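Local coordinates for lipase (Acinetobacter baumannii, PDB 4OPM), which probably hydrolyses ester bonds of lipids, as a putative triacylglycerol lipase of the alpha/beta hydrolase fold, at residues W60-H65 with E279-V284; T69-I74 with P290-V295; L128-Y133 with K231-P236; I239-Q244 with I248-A253. All coordinates share one frame; numbering follows the deposited sequence. Where two conformers were deposited one is given.

Interaction 1 (W60-H65 with E279-V284)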
loop_
_atom_site.group_PDB
_atom_site.type_symbol
_atom_site.label_atom_id
_atom_site.label_comp_id
_atom_site.label_asym_id
_atom_site.label_seq_id
_atom_site.Cartn_x
_atom_site.Cartn_y
_atom_site.Cartn_z
ATOM N N TRP A 60 0.085 4.442 -6.034
ATOM C CA TRP A 60 -0.469 3.448 -6.937
ATOM C C TRP A 60 -0.747 3.987 -8.357
ATOM O O TRP A 60 -1.216 3.211 -9.185
ATOM C CB TRP A 60 -1.777 2.902 -6.353
ATOM C CG TRP A 60 -1.570 1.935 -5.232
ATOM C CD1 TRP A 60 -1.725 2.178 -3.894
ATOM C CD2 TRP A 60 -1.162 0.567 -5.349
ATOM N NE1 TRP A 60 -1.436 1.042 -3.173
ATOM C CE2 TRP A 60 -1.111 0.030 -4.042
ATOM C CE3 TRP A 60 -0.867 -0.273 -6.439
ATOM C CZ2 TRP A 60 -0.756 -1.303 -3.795
ATOM C CZ3 TRP A 60 -0.530 -1.597 -6.195
ATOM C CH2 TRP A 60 -0.501 -2.106 -4.884
ATOM N N ASN A 61 -0.490 5.274 -8.636
ATOM C CA ASN A 61 -0.848 5.885 -9.927
ATOM C C ASN A 61 -0.256 5.173 -11.132
ATOM O O ASN A 61 -0.996 4.916 -12.086
ATOM C CB ASN A 61 -0.494 7.369 -9.986
ATOM C CG ASN A 61 -1.424 8.215 -9.128
ATOM O OD1 ASN A 61 -2.472 7.741 -8.657
ATOM N ND2 ASN A 61 -1.052 9.464 -8.881
ATOM N N ARG A 62 1.042 4.829 -11.082
ATOM C CA ARG A 62 1.758 4.171 -12.201
ATOM C C ARG A 62 1.181 2.788 -12.510
ATOM O O ARG A 62 1.074 2.416 -13.677
ATOM C CB ARG A 62 3.261 4.064 -11.894
ATOM C CG ARG A 62 3.915 5.411 -11.752
ATOM C CD ARG A 62 5.401 5.312 -11.533
ATOM N NE ARG A 62 5.890 6.640 -11.201
ATOM C CZ ARG A 62 6.889 7.267 -11.806
ATOM N NH1 ARG A 62 7.591 6.656 -12.753
ATOM N NH2 ARG A 62 7.211 8.502 -11.451
ATOM N N VAL A 63 0.802 2.040 -11.468
ATOM C CA VAL A 63 0.191 0.723 -11.627
ATOM C C VAL A 63 -1.282 0.910 -12.044
ATOM O O VAL A 63 -1.752 0.248 -12.983
ATOM C CB VAL A 63 0.327 -0.118 -10.324
ATOM C CG1 VAL A 63 -0.625 -1.314 -10.321
ATOM C CG2 VAL A 63 1.773 -0.577 -10.115
ATOM N N ALA A 64 -2.025 1.795 -11.327
ATOM C CA ALA A 64 -3.454 2.019 -11.602
ATOM C C ALA A 64 -3.692 2.416 -13.065
ATOM O O ALA A 64 -4.691 2.017 -13.650
ATOM C CB ALA A 64 -4.020 3.087 -10.678
ATOM N N HIS A 65 -2.751 3.167 -13.664
ATOM C CA HIS A 65 -2.832 3.581 -15.077
ATOM C C HIS A 65 -3.180 2.385 -16.004
ATOM O O HIS A 65 -3.897 2.565 -16.982
ATOM C CB HIS A 65 -1.491 4.200 -15.499
ATOM C CG HIS A 65 -1.364 4.464 -16.968
ATOM N ND1 HIS A 65 -1.949 5.565 -17.553
ATOM C CD2 HIS A 65 -0.682 3.770 -17.913
ATOM C CE1 HIS A 65 -1.615 5.514 -18.834
ATOM N NE2 HIS A 65 -0.866 4.439 -19.100
ATOM N N GLU A 279 9.043 1.453 -8.706
ATOM C CA GLU A 279 10.345 1.133 -9.326
ATOM C C GLU A 279 10.222 0.303 -10.616
ATOM O O GLU A 279 11.156 0.299 -11.425
ATOM C CB GLU A 279 11.212 0.328 -8.350
ATOM C CG GLU A 279 11.582 1.042 -7.056
ATOM C CD GLU A 279 12.353 0.141 -6.104
ATOM O OE1 GLU A 279 13.487 -0.262 -6.454
ATOM O OE2 GLU A 279 11.798 -0.210 -5.034
ATOM N N ALA A 280 9.130 -0.460 -10.767
ATOM C CA ALA A 280 8.976 -1.400 -11.895
ATOM C C ALA A 280 7.496 -1.668 -12.203
ATOM O O ALA A 280 7.085 -2.830 -12.303
ATOM C CB ALA A 280 9.689 -2.709 -11.540
ATOM N N GLU A 281 6.691 -0.593 -12.387
ATOM C CA GLU A 281 5.233 -0.760 -12.567
ATOM C C GLU A 281 4.857 -1.639 -13.773
ATOM O O GLU A 281 3.866 -2.371 -13.691
ATOM C CB GLU A 281 4.492 0.588 -12.630
ATOM C CG GLU A 281 4.691 1.357 -13.939
ATOM C CD GLU A 281 5.987 2.129 -14.102
ATOM O OE1 GLU A 281 6.914 1.955 -13.281
ATOM O OE2 GLU A 281 6.067 2.929 -15.062
ATOM N N GLN A 282 5.635 -1.596 -14.879
ATOM C CA GLN A 282 5.279 -2.408 -16.050
ATOM C C GLN A 282 5.502 -3.899 -15.760
ATOM O O GLN A 282 4.720 -4.742 -16.210
ATOM C CB GLN A 282 6.063 -1.948 -17.282
ATOM C CG GLN A 282 5.717 -0.503 -17.685
ATOM C CD GLN A 282 6.795 0.139 -18.534
ATOM O OE1 GLN A 282 7.546 -0.535 -19.243
ATOM N NE2 GLN A 282 6.866 1.472 -18.495
ATOM N N LEU A 283 6.540 -4.213 -14.975
ATOM C CA LEU A 283 6.844 -5.592 -14.565
ATOM C C LEU A 283 5.813 -6.093 -13.548
ATOM O O LEU A 283 5.452 -7.266 -13.572
ATOM C CB LEU A 283 8.272 -5.703 -14.018
ATOM C CG LEU A 283 9.381 -5.281 -15.040
ATOM C CD1 LEU A 283 10.768 -5.555 -14.483
ATOM C CD2 LEU A 283 9.211 -5.986 -16.405
ATOM N N VAL A 284 5.305 -5.194 -12.680
ATOM C CA VAL A 284 4.255 -5.538 -11.713
ATOM C C VAL A 284 2.983 -5.904 -12.490
ATOM O O VAL A 284 2.393 -6.955 -12.252
ATOM C CB VAL A 284 4.025 -4.357 -10.733
ATOM C CG1 VAL A 284 2.701 -4.510 -9.958
ATOM C CG2 VAL A 284 5.217 -4.216 -9.782
HETATM O O HOH W 1 8.438 3.938 -12.481
#
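A water joins Glu-281 to Arg-62: it donates to Glu-281 OE1 at 2.6 Å and accepts a weak bond from Arg-62 NH1 at 2.9 Å. The two charged groups do not meet directly, since Arg-62 NH1 and Glu-281 OE2 stay 4.6 Å apart and the guanidinium and carboxylate planes stand 84° to each other. What touches is the aliphatic root of each chain, with Arg-62 CB 3.7 Å from Glu-281 CG. Glu-281 carries CG between its backbone N and carbonyl carbon (chi1 74°) and bends again at chi2, which folds the carboxylate back so that it crosses the extended arginine obliquely. Deeper in, Val-63 CG2 lies against Glu-281 CB at 3.9 Å and against Val-284 CG1 at 4.0 Å, where the two valines cross nearly at right angles. Helix 276-279 backs this apolar side through Ile-277. Helix 61-64 thus meets the start of helix 281-298 by a buried valine pair beneath a solvent-mediated charge pair, whose attraction is probably softened by the intervening water.

Interaction 2 (T69-I74 with P290-V295)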
loop_
_atom_site.group_PDB
_atom_site.type_symbol
_atom_site.label_atom_id
_atom_site.label_comp_id
_atom_site.label_asym_id
_atom_site.label_seq_id
_atom_site.Cartn_x
_atom_site.Cartn_y
_atom_site.Cartn_z
ATOM N N THR A 69 -8.715 0.695 -17.304
ATOM C CA THR A 69 -9.458 0.425 -18.541
ATOM C C THR A 69 -10.399 -0.766 -18.307
ATOM O O THR A 69 -11.593 -0.662 -18.601
ATOM C CB THR A 69 -8.525 0.202 -19.744
ATOM O OG1 THR A 69 -7.760 1.385 -19.973
ATOM C CG2 THR A 69 -9.286 -0.152 -21.027
ATOM N N ASN A 70 -9.880 -1.865 -17.728
ATOM C CA ASN A 70 -10.655 -3.086 -17.554
ATOM C C ASN A 70 -11.122 -3.368 -16.120
ATOM O O ASN A 70 -11.807 -4.372 -15.898
ATOM C CB ASN A 70 -9.863 -4.270 -18.098
ATOM C CG ASN A 70 -9.697 -4.168 -19.585
ATOM O OD1 ASN A 70 -10.638 -3.864 -20.317
ATOM N ND2 ASN A 70 -8.480 -4.310 -20.057
ATOM N N TYR A 71 -10.784 -2.495 -15.149
ATOM C CA TYR A 71 -11.209 -2.693 -13.765
ATOM C C TYR A 71 -11.766 -1.425 -13.137
ATOM O O TYR A 71 -11.541 -0.331 -13.652
ATOM C CB TYR A 71 -10.047 -3.242 -12.910
ATOM C CG TYR A 71 -9.615 -4.616 -13.370
ATOM C CD1 TYR A 71 -10.313 -5.756 -12.970
ATOM C CD2 TYR A 71 -8.592 -4.773 -14.302
ATOM C CE1 TYR A 71 -9.987 -7.017 -13.464
ATOM C CE2 TYR A 71 -8.251 -6.036 -14.798
ATOM C CZ TYR A 71 -8.962 -7.150 -14.380
ATOM O OH TYR A 71 -8.673 -8.401 -14.863
ATOM N N HIS A 72 -12.536 -1.592 -12.048
ATOM C CA HIS A 72 -13.089 -0.494 -11.250
ATOM C C HIS A 72 -12.130 -0.308 -10.066
ATOM O O HIS A 72 -12.156 -1.077 -9.107
ATOM C CB HIS A 72 -14.528 -0.770 -10.808
ATOM C CG HIS A 72 -15.126 0.348 -10.009
ATOM N ND1 HIS A 72 -15.955 0.102 -8.933
ATOM C CD2 HIS A 72 -14.992 1.690 -10.159
ATOM C CE1 HIS A 72 -16.312 1.291 -8.473
ATOM N NE2 HIS A 72 -15.763 2.277 -9.183
ATOM N N VAL A 73 -11.279 0.704 -10.150
ATOM C CA VAL A 73 -10.182 0.893 -9.204
ATOM C C VAL A 73 -10.548 1.900 -8.111
ATOM O O VAL A 73 -11.012 2.998 -8.410
ATOM C CB VAL A 73 -8.893 1.298 -9.985
ATOM C CG1 VAL A 73 -7.706 1.494 -9.049
ATOM C CG2 VAL A 73 -8.554 0.271 -11.069
ATOM N N ILE A 74 -10.305 1.515 -6.842
ATOM C CA ILE A 74 -10.552 2.362 -5.660
ATOM C C ILE A 74 -9.251 2.456 -4.867
ATOM O O ILE A 74 -8.672 1.426 -4.515
ATOM C CB ILE A 74 -11.722 1.816 -4.801
ATOM C CG1 ILE A 74 -13.048 1.762 -5.611
ATOM C CG2 ILE A 74 -11.883 2.610 -3.471
ATOM C CD1 ILE A 74 -13.701 3.156 -5.905
ATOM N N PRO A 290 -2.498 -10.918 -15.738
ATOM C CA PRO A 290 -2.865 -12.335 -15.973
ATOM C C PRO A 290 -3.435 -13.019 -14.717
ATOM O O PRO A 290 -4.329 -13.854 -14.840
ATOM C CB PRO A 290 -1.539 -12.979 -16.399
ATOM C CG PRO A 290 -0.703 -11.845 -16.878
ATOM C CD PRO A 290 -1.061 -10.699 -16.001
ATOM N N PHE A 291 -2.963 -12.621 -13.516
ATOM C CA PHE A 291 -3.453 -13.149 -12.237
ATOM C C PHE A 291 -4.939 -12.793 -12.071
ATOM O O PHE A 291 -5.749 -13.684 -11.813
ATOM C CB PHE A 291 -2.617 -12.619 -11.057
ATOM C CG PHE A 291 -3.173 -12.973 -9.693
ATOM C CD1 PHE A 291 -3.056 -14.269 -9.184
ATOM C CD2 PHE A 291 -3.845 -12.021 -8.932
ATOM C CE1 PHE A 291 -3.567 -14.595 -7.920
ATOM C CE2 PHE A 291 -4.364 -12.348 -7.675
ATOM C CZ PHE A 291 -4.223 -13.632 -7.175
ATOM N N LEU A 292 -5.291 -11.507 -12.249
ATOM C CA LEU A 292 -6.678 -11.031 -12.150
ATOM C C LEU A 292 -7.566 -11.739 -13.180
ATOM O O LEU A 292 -8.670 -12.168 -12.826
ATOM C CB LEU A 292 -6.742 -9.510 -12.340
ATOM C CG LEU A 292 -6.143 -8.643 -11.224
ATOM C CD1 LEU A 292 -6.055 -7.172 -11.680
ATOM C CD2 LEU A 292 -7.001 -8.720 -9.945
ATOM N N LEU A 293 -7.066 -11.922 -14.435
ATOM C CA LEU A 293 -7.845 -12.609 -15.471
ATOM C C LEU A 293 -8.134 -14.065 -15.060
ATOM O O LEU A 293 -9.258 -14.540 -15.233
ATOM C CB LEU A 293 -7.114 -12.558 -16.817
ATOM C CG LEU A 293 -7.968 -12.788 -18.066
ATOM C CD1 LEU A 293 -8.998 -11.664 -18.252
ATOM C CD2 LEU A 293 -7.091 -12.876 -19.297
ATOM N N LYS A 294 -7.129 -14.754 -14.491
ATOM C CA LYS A 294 -7.246 -16.136 -14.034
ATOM C C LYS A 294 -8.284 -16.254 -12.904
ATOM O O LYS A 294 -9.124 -17.162 -12.944
ATOM C CB LYS A 294 -5.878 -16.653 -13.578
ATOM C CG LYS A 294 -5.859 -18.159 -13.351
ATOM C CD LYS A 294 -4.449 -18.691 -13.132
ATOM C CE LYS A 294 -4.076 -18.701 -11.674
ATOM N NZ LYS A 294 -2.966 -19.646 -11.384
ATOM N N VAL A 295 -8.232 -15.341 -11.908
ATOM C CA VAL A 295 -9.174 -15.338 -10.778
ATOM C C VAL A 295 -10.604 -15.094 -11.300
ATOM O O VAL A 295 -11.536 -15.766 -10.863
ATOM C CB VAL A 295 -8.783 -14.305 -9.684
ATOM C CG1 VAL A 295 -9.862 -14.187 -8.596
ATOM C CG2 VAL A 295 -7.428 -14.648 -9.069
#
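The end of the loop leading into strand 72-76 faces helix 281-298 at a distance, with Tyr-71 and Leu-292 the nearest backbone pair at 9.6 Å between their CA atoms, so that side chains alone span the gap. Both CB atoms point across it. The tyrosine supplies most of the length: its ring reaches the helix with the phenol end foremost, and Tyr-71 OH comes to 3.4 Å from Leu-292 CB. The leucine answers with one methyl branch over the ring. Leu-292 CD1 sits 4.1 Å from the centroid of the Tyr-71 ring and 18° off its normal, a CH-pi contact over the face but displaced toward the rim. With CG anti to its carbonyl carbon (chi1 -69°) and chi2 extended, Leu-292 can lay CD1 on the ring while its CB meets the phenol end, Tyr-71 CZ being 3.8 Å from Leu-292 CB. One leucine therefore meets one face and the phenol end of the tyrosine. Leu-293, on the exposed side of the helix, lies at the margin. Leu-47 of strand 46-50 touches both Tyr-71 and Leu-292, and Leu-292 also reaches His-115, which places helix 281-298 against strands 46-50 and 114-119 of the sheet.

Interaction 3 (L128-Y133 with K231-P236)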
loop_
_atom_site.group_PDB
_atom_site.type_symbol
_atom_site.label_atom_id
_atom_site.label_comp_id
_atom_site.label_asym_id
_atom_site.label_seq_id
_atom_site.Cartn_x
_atom_site.Cartn_y
_atom_site.Cartn_z
ATOM N N LEU A 128 -5.139 -8.676 7.139
ATOM C CA LEU A 128 -6.115 -8.631 8.230
ATOM C C LEU A 128 -7.541 -8.567 7.665
ATOM O O LEU A 128 -8.426 -9.274 8.145
ATOM C CB LEU A 128 -5.825 -7.445 9.159
ATOM C CG LEU A 128 -6.380 -7.519 10.580
ATOM C CD1 LEU A 128 -5.985 -8.844 11.280
ATOM C CD2 LEU A 128 -5.903 -6.333 11.395
ATOM N N TYR A 129 -7.739 -7.770 6.611
ATOM C CA TYR A 129 -9.019 -7.640 5.930
ATOM C C TYR A 129 -9.469 -8.997 5.353
ATOM O O TYR A 129 -10.608 -9.404 5.592
ATOM C CB TYR A 129 -8.916 -6.585 4.806
ATOM C CG TYR A 129 -10.254 -6.193 4.221
ATOM C CD1 TYR A 129 -10.900 -7.011 3.295
ATOM C CD2 TYR A 129 -10.845 -4.975 4.542
ATOM C CE1 TYR A 129 -12.118 -6.640 2.728
ATOM C CE2 TYR A 129 -12.059 -4.589 3.976
ATOM C CZ TYR A 129 -12.689 -5.422 3.062
ATOM O OH TYR A 129 -13.894 -5.061 2.513
ATOM N N ALA A 130 -8.558 -9.710 4.645
ATOM C CA ALA A 130 -8.831 -11.009 4.023
ATOM C C ALA A 130 -9.198 -12.076 5.054
ATOM O O ALA A 130 -10.041 -12.935 4.770
ATOM C CB ALA A 130 -7.635 -11.471 3.226
ATOM N N GLY A 131 -8.576 -12.001 6.229
ATOM C CA GLY A 131 -8.831 -12.922 7.329
ATOM C C GLY A 131 -10.144 -12.645 8.035
ATOM O O GLY A 131 -10.866 -13.581 8.384
ATOM N N GLN A 132 -10.467 -11.356 8.256
ATOM C CA GLN A 132 -11.685 -10.954 8.963
ATOM C C GLN A 132 -12.917 -10.978 8.052
ATOM O O GLN A 132 -14.008 -11.255 8.535
ATOM C CB GLN A 132 -11.525 -9.553 9.586
ATOM C CG GLN A 132 -10.512 -9.489 10.741
ATOM C CD GLN A 132 -10.162 -8.084 11.198
ATOM O OE1 GLN A 132 -10.288 -7.095 10.462
ATOM N NE2 GLN A 132 -9.663 -7.968 12.421
ATOM N N TYR A 133 -12.748 -10.698 6.740
ATOM C CA TYR A 133 -13.853 -10.636 5.775
ATOM C C TYR A 133 -13.557 -11.574 4.557
ATOM O O TYR A 133 -13.418 -11.089 3.430
ATOM C CB TYR A 133 -14.065 -9.151 5.354
ATOM C CG TYR A 133 -14.066 -8.179 6.525
ATOM C CD1 TYR A 133 -15.148 -8.109 7.402
ATOM C CD2 TYR A 133 -12.972 -7.356 6.776
ATOM C CE1 TYR A 133 -15.140 -7.241 8.501
ATOM C CE2 TYR A 133 -12.959 -6.471 7.860
ATOM C CZ TYR A 133 -14.042 -6.421 8.724
ATOM O OH TYR A 133 -14.036 -5.541 9.792
ATOM N N LYS A 231 -3.635 -18.804 8.306
ATOM C CA LYS A 231 -4.309 -20.104 8.191
ATOM C C LYS A 231 -5.784 -19.925 7.768
ATOM O O LYS A 231 -6.324 -20.777 7.080
ATOM C CB LYS A 231 -4.224 -20.858 9.541
ATOM C CG LYS A 231 -4.593 -22.334 9.473
ATOM C CD LYS A 231 -4.427 -23.017 10.822
ATOM C CE LYS A 231 -4.846 -24.465 10.750
ATOM N NZ LYS A 231 -4.843 -25.113 12.089
ATOM N N THR A 232 -6.409 -18.810 8.159
ATOM C CA THR A 232 -7.820 -18.513 7.878
ATOM C C THR A 232 -8.035 -17.868 6.483
ATOM O O THR A 232 -9.191 -17.668 6.087
ATOM C CB THR A 232 -8.406 -17.593 8.980
ATOM O OG1 THR A 232 -7.875 -16.270 8.861
ATOM C CG2 THR A 232 -8.190 -18.130 10.392
ATOM N N ILE A 233 -6.947 -17.526 5.755
ATOM C CA ILE A 233 -7.049 -16.852 4.453
ATOM C C ILE A 233 -7.017 -17.879 3.300
ATOM O O ILE A 233 -5.992 -18.507 3.059
ATOM C CB ILE A 233 -5.934 -15.776 4.303
ATOM C CG1 ILE A 233 -6.062 -14.688 5.402
ATOM C CG2 ILE A 233 -5.979 -15.136 2.896
ATOM C CD1 ILE A 233 -4.845 -13.774 5.570
ATOM N N ASP A 234 -8.137 -18.027 2.587
ATOM C CA ASP A 234 -8.256 -18.980 1.470
ATOM C C ASP A 234 -8.193 -18.265 0.124
ATOM O O ASP A 234 -8.203 -18.925 -0.913
ATOM C CB ASP A 234 -9.591 -19.758 1.565
ATOM C CG ASP A 234 -9.701 -20.756 2.710
ATOM O OD1 ASP A 234 -8.665 -21.040 3.361
ATOM O OD2 ASP A 234 -10.815 -21.267 2.940
ATOM N N ALA A 235 -8.159 -16.927 0.133
ATOM C CA ALA A 235 -8.153 -16.124 -1.099
ATOM C C ALA A 235 -6.972 -16.486 -2.023
ATOM O O ALA A 235 -5.845 -16.668 -1.525
ATOM C CB ALA A 235 -8.085 -14.641 -0.758
ATOM N N PRO A 236 -7.199 -16.617 -3.359
ATOM C CA PRO A 236 -6.052 -16.804 -4.271
ATOM C C PRO A 236 -5.125 -15.601 -4.103
ATOM O O PRO A 236 -5.609 -14.463 -4.042
ATOM C CB PRO A 236 -6.688 -16.885 -5.662
ATOM C CG PRO A 236 -8.000 -16.222 -5.529
ATOM C CD PRO A 236 -8.458 -16.420 -4.106
HETATM O O HOH W 2 -9.565 -15.011 2.484
HETATM O O HOH W 3 -11.056 -16.102 7.500
#
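Gly-131 and Ala-130, near the end of helix 121-132, pack on Ile-233 and Thr-232 of the loop that enters strand 237-242. In this alpha/beta hydrolase fold, helix 121-132 follows the probable nucleophile elbow around Ser-120, so the contact lies at the far end of that helix. The backbones come close, with 5.2 Å between the CA atoms of Gly-131 and Ile-233, and the lack of a side chain on the glycine leaves its main chain directly against the loop. Ile-233 presents two branches: CG1, anti to the carbonyl carbon (chi1 -61°), rests 3.8 Å from Gly-131 N, while CG2 turns to Ala-130 CB at 4.0 Å. Thr-232 brings its hydroxyl oxygen, OG1, near Gly-131 CA, but that oxygen is hydrogen-bonded to Leu-229 O in the last turn of helix 223-231, which fixes the side chain's rotation. Farther out, Ala-130 leans on Thr-137 and Leu-140 of strand 137-143, and Ile-233 packs on Leu-260. Two waters complete the interface by bridging backbone groups. One donates to Ala-130 O at 3.1 Å and accepts a weak bond from Asp-234 N at 3.3 Å. The other spends both its protons on carbonyls, giving one to Gly-131 O at 2.7 Å and one to Thr-232 O at 2.8 Å.

Interaction 4 (I239-Q244 with I248-A253)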
loop_
_atom_site.group_PDB
_atom_site.type_symbol
_atom_site.label_atom_id
_atom_site.label_comp_id
_atom_site.label_asym_id
_atom_site.label_seq_id
_atom_site.Cartn_x
_atom_site.Cartn_y
_atom_site.Cartn_z
ATOM N N ILE A 239 2.089 -12.934 -4.824
ATOM C CA ILE A 239 3.131 -12.313 -3.995
ATOM C C ILE A 239 4.189 -11.788 -4.917
ATOM O O ILE A 239 4.692 -12.536 -5.751
ATOM C CB ILE A 239 3.732 -13.325 -2.964
ATOM C CG1 ILE A 239 2.649 -13.916 -2.028
ATOM C CG2 ILE A 239 4.904 -12.718 -2.152
ATOM C CD1 ILE A 239 3.030 -15.304 -1.455
ATOM N N LEU A 240 4.575 -10.527 -4.740
ATOM C CA LEU A 240 5.636 -9.939 -5.556
ATOM C C LEU A 240 6.595 -9.184 -4.639
ATOM O O LEU A 240 6.166 -8.490 -3.724
ATOM C CB LEU A 240 5.064 -9.038 -6.665
ATOM C CG LEU A 240 6.065 -8.543 -7.707
ATOM C CD1 LEU A 240 5.422 -8.439 -9.083
ATOM C CD2 LEU A 240 6.665 -7.193 -7.295
ATOM N N TRP A 241 7.905 -9.358 -4.873
ATOM C CA TRP A 241 8.933 -8.727 -4.064
ATOM C C TRP A 241 10.021 -8.108 -4.904
ATOM O O TRP A 241 10.293 -8.563 -6.016
ATOM C CB TRP A 241 9.610 -9.799 -3.177
ATOM C CG TRP A 241 9.680 -9.437 -1.725
ATOM C CD1 TRP A 241 10.723 -8.843 -1.066
ATOM C CD2 TRP A 241 8.628 -9.579 -0.774
ATOM N NE1 TRP A 241 10.388 -8.639 0.257
ATOM C CE2 TRP A 241 9.105 -9.078 0.460
ATOM C CE3 TRP A 241 7.311 -10.072 -0.845
ATOM C CZ2 TRP A 241 8.323 -9.094 1.623
ATOM C CZ3 TRP A 241 6.542 -10.098 0.314
ATOM C CH2 TRP A 241 7.031 -9.574 1.516
ATOM N N GLY A 242 10.717 -7.152 -4.309
ATOM C CA GLY A 242 11.938 -6.622 -4.883
ATOM C C GLY A 242 13.063 -7.405 -4.239
ATOM O O GLY A 242 13.128 -7.497 -3.007
ATOM N N LYS A 243 13.938 -8.028 -5.057
ATOM C CA LYS A 243 15.042 -8.850 -4.543
ATOM C C LYS A 243 15.928 -8.057 -3.563
ATOM O O LYS A 243 16.394 -8.614 -2.573
ATOM C CB LYS A 243 15.881 -9.369 -5.725
ATOM C CG LYS A 243 17.103 -10.202 -5.315
ATOM C CD LYS A 243 16.943 -11.665 -5.643
ATOM C CE LYS A 243 18.239 -12.418 -5.478
ATOM N NZ LYS A 243 18.355 -13.524 -6.463
ATOM N N GLN A 244 16.119 -6.742 -3.831
ATOM C CA GLN A 244 16.997 -5.869 -3.047
ATOM C C GLN A 244 16.295 -5.169 -1.875
ATOM O O GLN A 244 16.902 -4.290 -1.254
ATOM C CB GLN A 244 17.653 -4.812 -3.965
ATOM C CG GLN A 244 18.475 -5.422 -5.104
ATOM C CD GLN A 244 19.598 -6.304 -4.611
ATOM O OE1 GLN A 244 20.354 -5.953 -3.690
ATOM N NE2 GLN A 244 19.713 -7.489 -5.199
ATOM N N ILE A 248 11.983 -5.207 4.271
ATOM C CA ILE A 248 11.446 -6.548 4.510
ATOM C C ILE A 248 12.202 -7.467 3.558
ATOM O O ILE A 248 11.986 -7.399 2.341
ATOM C CB ILE A 248 9.897 -6.605 4.347
ATOM C CG1 ILE A 248 9.194 -5.431 5.112
ATOM C CG2 ILE A 248 9.364 -7.965 4.815
ATOM C CD1 ILE A 248 7.706 -5.273 4.862
ATOM N N ASN A 249 13.120 -8.291 4.101
ATOM C CA ASN A 249 13.997 -9.154 3.303
ATOM C C ASN A 249 13.201 -10.156 2.464
ATOM O O ASN A 249 12.208 -10.721 2.931
ATOM C CB ASN A 249 15.036 -9.871 4.169
ATOM C CG ASN A 249 14.448 -10.627 5.327
ATOM O OD1 ASN A 249 13.830 -10.044 6.231
ATOM N ND2 ASN A 249 14.650 -11.933 5.334
ATOM N N VAL A 250 13.695 -10.401 1.238
ATOM C CA VAL A 250 13.082 -11.230 0.203
ATOM C C VAL A 250 12.705 -12.664 0.694
ATOM O O VAL A 250 11.724 -13.211 0.193
ATOM C CB VAL A 250 13.967 -11.252 -1.082
ATOM C CG1 VAL A 250 15.295 -11.984 -0.856
ATOM C CG2 VAL A 250 13.208 -11.827 -2.280
ATOM N N GLU A 251 13.430 -13.243 1.677
ATOM C CA GLU A 251 13.136 -14.600 2.196
ATOM C C GLU A 251 11.707 -14.725 2.726
ATOM O O GLU A 251 11.106 -15.800 2.681
ATOM C CB GLU A 251 14.123 -14.989 3.318
ATOM C CG GLU A 251 15.531 -15.270 2.805
ATOM C CD GLU A 251 16.386 -14.069 2.444
ATOM O OE1 GLU A 251 16.061 -12.931 2.863
ATOM O OE2 GLU A 251 17.384 -14.271 1.716
ATOM N N VAL A 252 11.168 -13.606 3.196
ATOM C CA VAL A 252 9.818 -13.473 3.730
ATOM C C VAL A 252 8.769 -13.831 2.637
ATOM O O VAL A 252 7.727 -14.378 2.988
ATOM C CB VAL A 252 9.685 -12.030 4.277
ATOM C CG1 VAL A 252 8.261 -11.521 4.249
ATOM C CG2 VAL A 252 10.321 -11.915 5.661
ATOM N N ALA A 253 9.053 -13.553 1.338
ATOM C CA ALA A 253 8.139 -13.905 0.223
ATOM C C ALA A 253 7.826 -15.424 0.228
ATOM O O ALA A 253 6.666 -15.822 0.047
ATOM C CB ALA A 253 8.740 -13.495 -1.118
HETATM O O HOH W 4 15.685 -8.498 0.240
#
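The indole of Trp-241 forms the apolar centre, bordered by four residues of the segment 248-253. Ala-253 covers one face toward the six-membered ring, its CB 3.7 Å from Trp-241 CE3. At the benzo end, Ile-248 CG2 and Val-252 CG1 converge: Trp-241 CZ2 is 3.5 Å from the isoleucine methyl, and Trp-241 CH2 is 3.6 Å from the valine methyl. Val-250 comes obliquely at the pyrrole end, with its CA 3.6 Å from Trp-241 CD1. Two residues earlier in the strand, Ile-239 CG2 extends the apolar surface to Ala-253 CB. The polar edge begins at Trp-241 NE1, which donates to Ile-248 O at 2.9 Å in an almost straight bond (175°). This oxygen lies in the indole plane, whereas the donor stands 39° out of the carbonyl plane; bond and methyl contacts together fix the ring's rotation. Beyond it, a water donates to Lys-243 O and accepts from Val-250 N, tying the residue after the strand to the segment that leads into helix 251-259. Asn-249 ND2 binds Glu-251 OE1 at 3.0 Å and also Ser-151 O, while Asn-249 OD1 accepts from Asn-153 N. The contact closes the strand-to-helix half of the beta-alpha-beta unit 237-242, 251-259, 267-269, whose first loop carries Asp-245, the probable acid of a Ser-His-Asp triad as in other alpha/beta hydrolases.

In the fold
Helix 281-298 links interaction 1, at its start, to interaction 2, farther along, their centres 14 Å apart. The two contacts cross along the chain, and interactions 3 and 4 are nested inside the loops that both close. Interaction 1 touches interaction 4 where Val-284 CA lies 4.1 Å from Leu-240 CD1, and interaction 2 reaches interaction 3 through Phe-291 CZ, 3.5 Å from Pro-236 O. Interaction 3 uses the loop before strand 237-242 and interaction 4 the strand itself, their centres about 20 Å apart. Interaction 4 adjoins the probable triad of Ser-120, His-274 and Asp-245: Asp-245 OD1 accepts from Ile-248 N. Bound polyethylene glycol, probably from the crystallisation liquor, approaches the side chains of Ile-248 and Arg-62 to about 4 Å.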